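Local atomic coordinates of putative ribosomal N-acetyltransferase YdaF (Bacillus subtilis, PDB entry 1NSL), a protein that probably transfers an acetyl group to the N-terminal amine of proteins, possibly ribosomal ones, as a homohexameric member of the GNAT acetyltransferase family. Residues E22-L27 against G98-K103; A113-L118 against R143-R148. All blocks are in the same frame, centred on the assembly; numbering follows the deposited sequence.

Contact 1 (E22-L27 against G98-K103)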
loop_
_atom_site.group_PDB
_atom_site.type_symbol
_atom_site.label_atom_id
_atom_site.label_comp_id
_atom_site.label_asym_id
_atom_site.label_seq_id
_atom_site.Cartn_x
_atom_site.Cartn_y
_atom_site.Cartn_z
ATOM N N GLU C 22 20.171 2.672 -16.569
ATOM C CA GLU C 22 21.402 2.181 -17.213
ATOM C C GLU C 22 22.607 3.132 -16.913
ATOM O O GLU C 22 23.583 2.686 -16.345
ATOM C CB GLU C 22 21.241 1.899 -18.738
ATOM C CG GLU C 22 19.899 1.271 -19.146
ATOM C CD GLU C 22 18.764 2.310 -19.184
ATOM O OE1 GLU C 22 18.474 2.867 -20.275
ATOM O OE2 GLU C 22 18.172 2.619 -18.116
ATOM N N ARG C 23 22.529 4.434 -17.242
ATOM C CA ARG C 23 23.660 5.332 -17.010
ATOM C C ARG C 23 24.072 5.436 -15.546
ATOM O O ARG C 23 25.257 5.444 -15.256
ATOM C CB ARG C 23 23.464 6.709 -17.648
ATOM C CG ARG C 23 23.484 6.624 -19.176
ATOM C CD ARG C 23 23.270 7.954 -19.992
ATOM N NE ARG C 23 23.231 7.776 -21.470
ATOM C CZ ARG C 23 23.134 8.789 -22.351
ATOM N NH1 ARG C 23 23.112 8.551 -23.665
ATOM N NH2 ARG C 23 23.077 10.054 -21.924
ATOM N N LEU C 24 23.118 5.498 -14.624
ATOM C CA LEU C 24 23.460 5.560 -13.223
ATOM C C LEU C 24 24.211 4.290 -12.801
ATOM O O LEU C 24 25.271 4.346 -12.202
ATOM C CB LEU C 24 22.208 5.714 -12.378
ATOM C CG LEU C 24 22.437 5.898 -10.883
ATOM C CD1 LEU C 24 23.237 7.130 -10.702
ATOM C CD2 LEU C 24 21.165 6.058 -10.152
ATOM N N ALA C 25 23.660 3.139 -13.112
ATOM C CA ALA C 25 24.275 1.899 -12.691
ATOM C C ALA C 25 25.698 1.755 -13.245
ATOM O O ALA C 25 26.612 1.304 -12.568
ATOM C CB ALA C 25 23.402 0.705 -13.124
ATOM N N GLU C 26 25.899 2.150 -14.482
ATOM C CA GLU C 26 27.222 2.000 -15.064
ATOM C C GLU C 26 28.187 2.945 -14.364
ATOM O O GLU C 26 29.302 2.574 -13.992
ATOM C CB GLU C 26 27.147 2.267 -16.554
ATOM C CG GLU C 26 28.454 2.362 -17.309
ATOM C CD GLU C 26 28.161 2.562 -18.783
ATOM O OE1 GLU C 26 27.001 2.961 -19.093
ATOM O OE2 GLU C 26 29.045 2.285 -19.631
ATOM N N LEU C 27 27.729 4.162 -14.141
ATOM C CA LEU C 27 28.544 5.131 -13.424
ATOM C C LEU C 27 28.847 4.593 -12.024
ATOM O O LEU C 27 29.853 4.913 -11.409
ATOM C CB LEU C 27 27.764 6.422 -13.295
ATOM C CG LEU C 27 28.271 7.765 -13.745
ATOM C CD1 LEU C 27 29.128 7.689 -14.935
ATOM C CD2 LEU C 27 27.010 8.480 -14.121
ATOM N N GLY C 98 24.575 15.535 0.654
ATOM C CA GLY C 98 25.517 14.514 0.212
ATOM C C GLY C 98 25.673 14.691 -1.274
ATOM O O GLY C 98 24.916 15.427 -1.876
ATOM N N TYR C 99 26.646 14.044 -1.874
ATOM C CA TYR C 99 26.889 14.247 -3.276
ATOM C C TYR C 99 28.018 13.342 -3.601
ATOM O O TYR C 99 28.759 13.023 -2.732
ATOM C CB TYR C 99 27.356 15.684 -3.485
ATOM C CG TYR C 99 28.373 16.158 -2.451
ATOM C CD1 TYR C 99 29.642 15.616 -2.402
ATOM C CD2 TYR C 99 28.051 17.142 -1.531
ATOM C CE1 TYR C 99 30.532 16.010 -1.483
ATOM C CE2 TYR C 99 28.964 17.566 -0.592
ATOM C CZ TYR C 99 30.205 16.983 -0.569
ATOM O OH TYR C 99 31.160 17.354 0.346
ATOM N N TRP C 100 28.133 12.886 -4.834
ATOM C CA TRP C 100 29.303 12.135 -5.268
ATOM C C TRP C 100 29.457 12.424 -6.705
ATOM O O TRP C 100 28.479 12.822 -7.358
ATOM C CB TRP C 100 29.159 10.645 -5.109
ATOM C CG TRP C 100 28.019 9.980 -5.786
ATOM C CD1 TRP C 100 26.822 9.702 -5.229
ATOM C CD2 TRP C 100 27.995 9.390 -7.086
ATOM N NE1 TRP C 100 26.034 9.018 -6.106
ATOM C CE2 TRP C 100 26.735 8.807 -7.258
ATOM C CE3 TRP C 100 28.913 9.303 -8.136
ATOM C CZ2 TRP C 100 26.355 8.162 -8.432
ATOM C CZ3 TRP C 100 28.539 8.647 -9.305
ATOM C CH2 TRP C 100 27.272 8.084 -9.438
ATOM N N ILE C 101 30.661 12.240 -7.225
ATOM C CA ILE C 101 30.847 12.499 -8.625
ATOM C C ILE C 101 31.772 11.467 -9.280
ATOM O O ILE C 101 32.496 10.746 -8.611
ATOM C CB ILE C 101 31.309 13.907 -8.753
ATOM C CG1 ILE C 101 30.927 14.481 -10.102
ATOM C CG2 ILE C 101 32.798 14.010 -8.481
ATOM C CD1 ILE C 101 31.796 15.743 -10.470
ATOM N N ALA C 102 31.669 11.304 -10.593
ATOM C CA ALA C 102 32.511 10.326 -11.299
ATOM C C ALA C 102 33.881 10.935 -11.489
ATOM O O ALA C 102 34.037 12.167 -11.667
ATOM C CB ALA C 102 31.932 9.972 -12.612
ATOM N N LYS C 103 34.888 10.086 -11.475
ATOM C CA LYS C 103 36.207 10.651 -11.387
ATOM C C LYS C 103 36.508 11.634 -12.504
ATOM O O LYS C 103 37.023 12.726 -12.283
ATOM C CB LYS C 103 37.235 9.547 -11.321
ATOM C CG LYS C 103 37.981 9.497 -10.019
ATOM C CD LYS C 103 39.457 9.241 -10.343
ATOM C CE LYS C 103 40.390 9.394 -9.162
ATOM N NZ LYS C 103 41.724 8.918 -9.627
#

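Contact 2 (A113-L118 against R143-R148)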
loop_
_atom_site.group_PDB
_atom_site.type_symbol
_atom_site.label_atom_id
_atom_site.label_comp_id
_atom_site.label_asym_id
_atom_site.label_seq_id
_atom_site.Cartn_x
_atom_site.Cartn_y
_atom_site.Cartn_z
ATOM N N ALA C 113 29.520 24.343 -6.813
ATOM C CA ALA C 113 28.492 25.065 -7.534
ATOM C C ALA C 113 27.082 24.502 -7.304
ATOM O O ALA C 113 26.169 25.273 -7.079
ATOM C CB ALA C 113 28.821 25.072 -8.976
ATOM N N ALA C 114 26.909 23.186 -7.402
ATOM C CA ALA C 114 25.637 22.581 -7.158
ATOM C C ALA C 114 25.164 22.684 -5.684
ATOM O O ALA C 114 23.980 22.904 -5.453
ATOM C CB ALA C 114 25.644 21.101 -7.626
ATOM N N CYS C 115 26.067 22.503 -4.708
ATOM C CA CYS C 115 25.682 22.672 -3.279
ATOM C C CYS C 115 25.139 24.103 -3.046
ATOM O O CYS C 115 24.147 24.270 -2.362
ATOM C CB CYS C 115 26.829 22.335 -2.291
ATOM S SG CYS C 115 27.297 20.574 -2.374
ATOM N N ARG C 116 25.768 25.127 -3.625
ATOM C CA ARG C 116 25.232 26.468 -3.445
ATOM C C ARG C 116 23.766 26.571 -3.947
ATOM O O ARG C 116 22.887 27.108 -3.232
ATOM C CB ARG C 116 26.131 27.545 -4.054
ATOM C CG ARG C 116 27.572 27.543 -3.519
ATOM C CD ARG C 116 28.589 28.551 -4.217
ATOM N NE ARG C 116 29.538 29.049 -3.226
ATOM C CZ ARG C 116 30.863 29.071 -3.392
ATOM N NH1 ARG C 116 31.382 28.606 -4.517
ATOM N NH2 ARG C 116 31.674 29.545 -2.445
ATOM N N LYS C 117 23.452 26.099 -5.143
ATOM C CA LYS C 117 22.050 26.178 -5.483
ATOM C C LYS C 117 21.212 25.486 -4.399
ATOM O O LYS C 117 20.175 26.036 -3.979
ATOM C CB LYS C 117 21.716 25.572 -6.836
ATOM C CG LYS C 117 21.992 26.461 -8.031
ATOM C CD LYS C 117 21.288 27.833 -8.020
ATOM C CE LYS C 117 21.944 28.699 -9.103
ATOM N NZ LYS C 117 22.120 30.154 -8.843
ATOM N N LEU C 118 21.674 24.304 -3.947
ATOM C CA LEU C 118 20.927 23.469 -3.001
ATOM C C LEU C 118 20.703 24.170 -1.688
ATOM O O LEU C 118 19.651 24.083 -1.089
ATOM C CB LEU C 118 21.656 22.169 -2.754
ATOM C CG LEU C 118 20.882 21.101 -1.978
ATOM C CD1 LEU C 118 19.426 21.164 -2.338
ATOM C CD2 LEU C 118 21.401 19.626 -2.245
ATOM N N ARG C 143 35.715 16.863 1.887
ATOM C CA ARG C 143 35.912 17.856 2.915
ATOM C C ARG C 143 36.040 19.277 2.313
ATOM O O ARG C 143 35.503 20.277 2.851
ATOM C CB ARG C 143 37.220 17.518 3.609
ATOM C CG ARG C 143 37.128 16.400 4.586
ATOM C CD ARG C 143 36.888 16.889 5.961
ATOM N NE ARG C 143 37.992 16.469 6.781
ATOM C CZ ARG C 143 38.440 17.157 7.789
ATOM N NH1 ARG C 143 37.861 18.308 8.090
ATOM N NH2 ARG C 143 39.437 16.703 8.511
ATOM N N ALA C 144 36.736 19.357 1.185
ATOM C CA ALA C 144 36.944 20.650 0.589
ATOM C C ALA C 144 35.640 21.313 0.252
ATOM O O ALA C 144 35.562 22.532 0.138
ATOM C CB ALA C 144 37.778 20.568 -0.643
ATOM N N VAL C 145 34.588 20.558 0.094
ATOM C CA VAL C 145 33.443 21.289 -0.360
ATOM C C VAL C 145 32.828 22.243 0.668
ATOM O O VAL C 145 32.647 23.416 0.404
ATOM C CB VAL C 145 32.426 20.416 -1.058
ATOM C CG1 VAL C 145 31.061 21.146 -1.139
ATOM C CG2 VAL C 145 32.978 20.125 -2.441
ATOM N N PRO C 146 32.563 21.735 1.848
ATOM C CA PRO C 146 32.017 22.557 2.923
ATOM C C PRO C 146 32.937 23.758 3.247
ATOM O O PRO C 146 32.493 24.884 3.366
ATOM C CB PRO C 146 32.032 21.600 4.115
ATOM C CG PRO C 146 32.055 20.279 3.511
ATOM C CD PRO C 146 32.823 20.344 2.235
ATOM N N GLU C 147 34.214 23.489 3.398
ATOM C CA GLU C 147 35.154 24.498 3.828
ATOM C C GLU C 147 35.273 25.661 2.849
ATOM O O GLU C 147 35.554 26.759 3.269
ATOM C CB GLU C 147 36.536 23.903 4.084
ATOM C CG GLU C 147 36.645 22.908 5.242
ATOM C CD GLU C 147 37.982 22.117 5.262
ATOM O OE1 GLU C 147 38.771 22.239 6.218
ATOM O OE2 GLU C 147 38.265 21.349 4.321
ATOM N N ARG C 148 35.032 25.391 1.567
ATOM C CA ARG C 148 35.102 26.353 0.475
ATOM C C ARG C 148 33.816 27.172 0.598
ATOM O O ARG C 148 33.859 28.377 0.540
ATOM C CB ARG C 148 35.230 25.625 -0.901
ATOM C CG ARG C 148 35.597 26.425 -2.132
ATOM C CD ARG C 148 34.566 26.375 -3.236
ATOM N NE ARG C 148 35.004 25.951 -4.585
ATOM C CZ ARG C 148 35.087 26.747 -5.644
ATOM N NH1 ARG C 148 34.836 28.030 -5.548
ATOM N NH2 ARG C 148 35.453 26.278 -6.808
#

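Contact 1 (E22-L27 against G98-K103)
Trp100 reaches from strand 94-101 of the GNAT fold to helix 21-30, where Leu24 and Leu27 receive the far end of its indole. The helix is the first of the chain and packs on one face of the mixed sheet. Starting from the strand, CB of Trp100 points toward the helix, and CG sits between the backbone N and the carbonyl carbon (chi1 57°). With chi2 at -95° the indole plane is turned roughly perpendicular to the plane of CA, CB and CG, and the six-membered ring extends to the helix. The contacts lie at the rim of that ring: CZ2 is 4.0 Å from Leu24 CD1, and the next atom, CH2, is 4.2 Å from Leu27 CB. Both leucine carbons lie at the edge of the indole, near its plane, so the edge of the ring rests against two side chains one turn apart and lays neither face on them. Leu24 gets its methyl there with CG swung opposite the backbone N (chi1 -176°), which carries the branch out from a CB that does not itself point at the strand. Elsewhere the indole meets the Phe40 ring, the two planes inclined to each other, and the side chains of Leu35 and Met82. Leu24 and Leu27 also touch Leu79 of strand 78-89, the neighbour of strand 94-101 in the sheet. No hydrogen bond crosses between 22-27 and 98-103; the join is apolar and largely buried. Beyond the strand end, where the helix and the outgoing chain come nearest, the CA atoms of Leu27 and Ala102 are 6.9 Å apart, and the CD1 methyl of Leu27 lies 4.3 Å from Ala102 CB.

Contact 2 (A113-L118 against R143-R148)
Arg116 and Arg148 meet with their guanidinium groups almost perpendicular, the planes 89° apart. NH1 of Arg148 arrives at the edge of the Arg116 group, in its plane, and stands 3.7 Å from Arg116 NH1. Relative to the guanidinium of Arg148, Arg116 NH1 lies obliquely. The two side chains cross at about a right angle, and the bend of Arg148 at chi2 (-120°) brings its aliphatic part close too, CD lying 4.1 Å from Arg116 NH1; a second bend, at chi3, turns the guanidinium beyond it. Two like charges this near each other would be expected to repel. Both arginines are exposed, so solvent can probably screen them, and each touches a crystal neighbour, which may influence the positions seen. Below the two arginines the contact turns apolar. Helices 110-124 and 140-149 of the GNAT fold lie side by side here on the sheet, linked through strand 130-136; between 113-118 and 143-148 the nearest CA atoms are those of Cys115 and Val145, 8.4 Å apart. Cys115 points its CB toward the other helix, and its SG meets the CG1 methyl of Val145 at 4.0 Å. That methyl lies opposite the backbone N of Val145 (chi1 163°), which turns it to the sulfur although the CB is not aimed at helix 110-124. Val145 also packs on Ile111 and Thr112, one turn earlier in that helix, and Arg148 rests on Thr112 as well. On the sheet side, Ile83 of strand 78-89 touches Cys115.

Overall arrangement
Both segments of contact 1 precede those of contact 2 in the chain, and the two centres are about 18 Å apart. Strand 94-101 relates them: alternate residues face opposite sides of the sheet, so Trp100 meets helix 21-30 while Tyr99, also in segment 98-103, packs against helices 110-124 and 140-149. Tyr99 CD2 lies 3.6 Å from Cys115 SG, and Tyr99 OH is also 3.6 Å from Val145 CB. Helix 110-124 follows that strand directly in sequence. Within this single GNAT domain, contact 1 joins a helix to one face of the sheet; contact 2 joins two helices packed on the other. Near contact 2, Leu118 packs on Met2 of the second subunit, whereas no other chain touches the segments of contact 1.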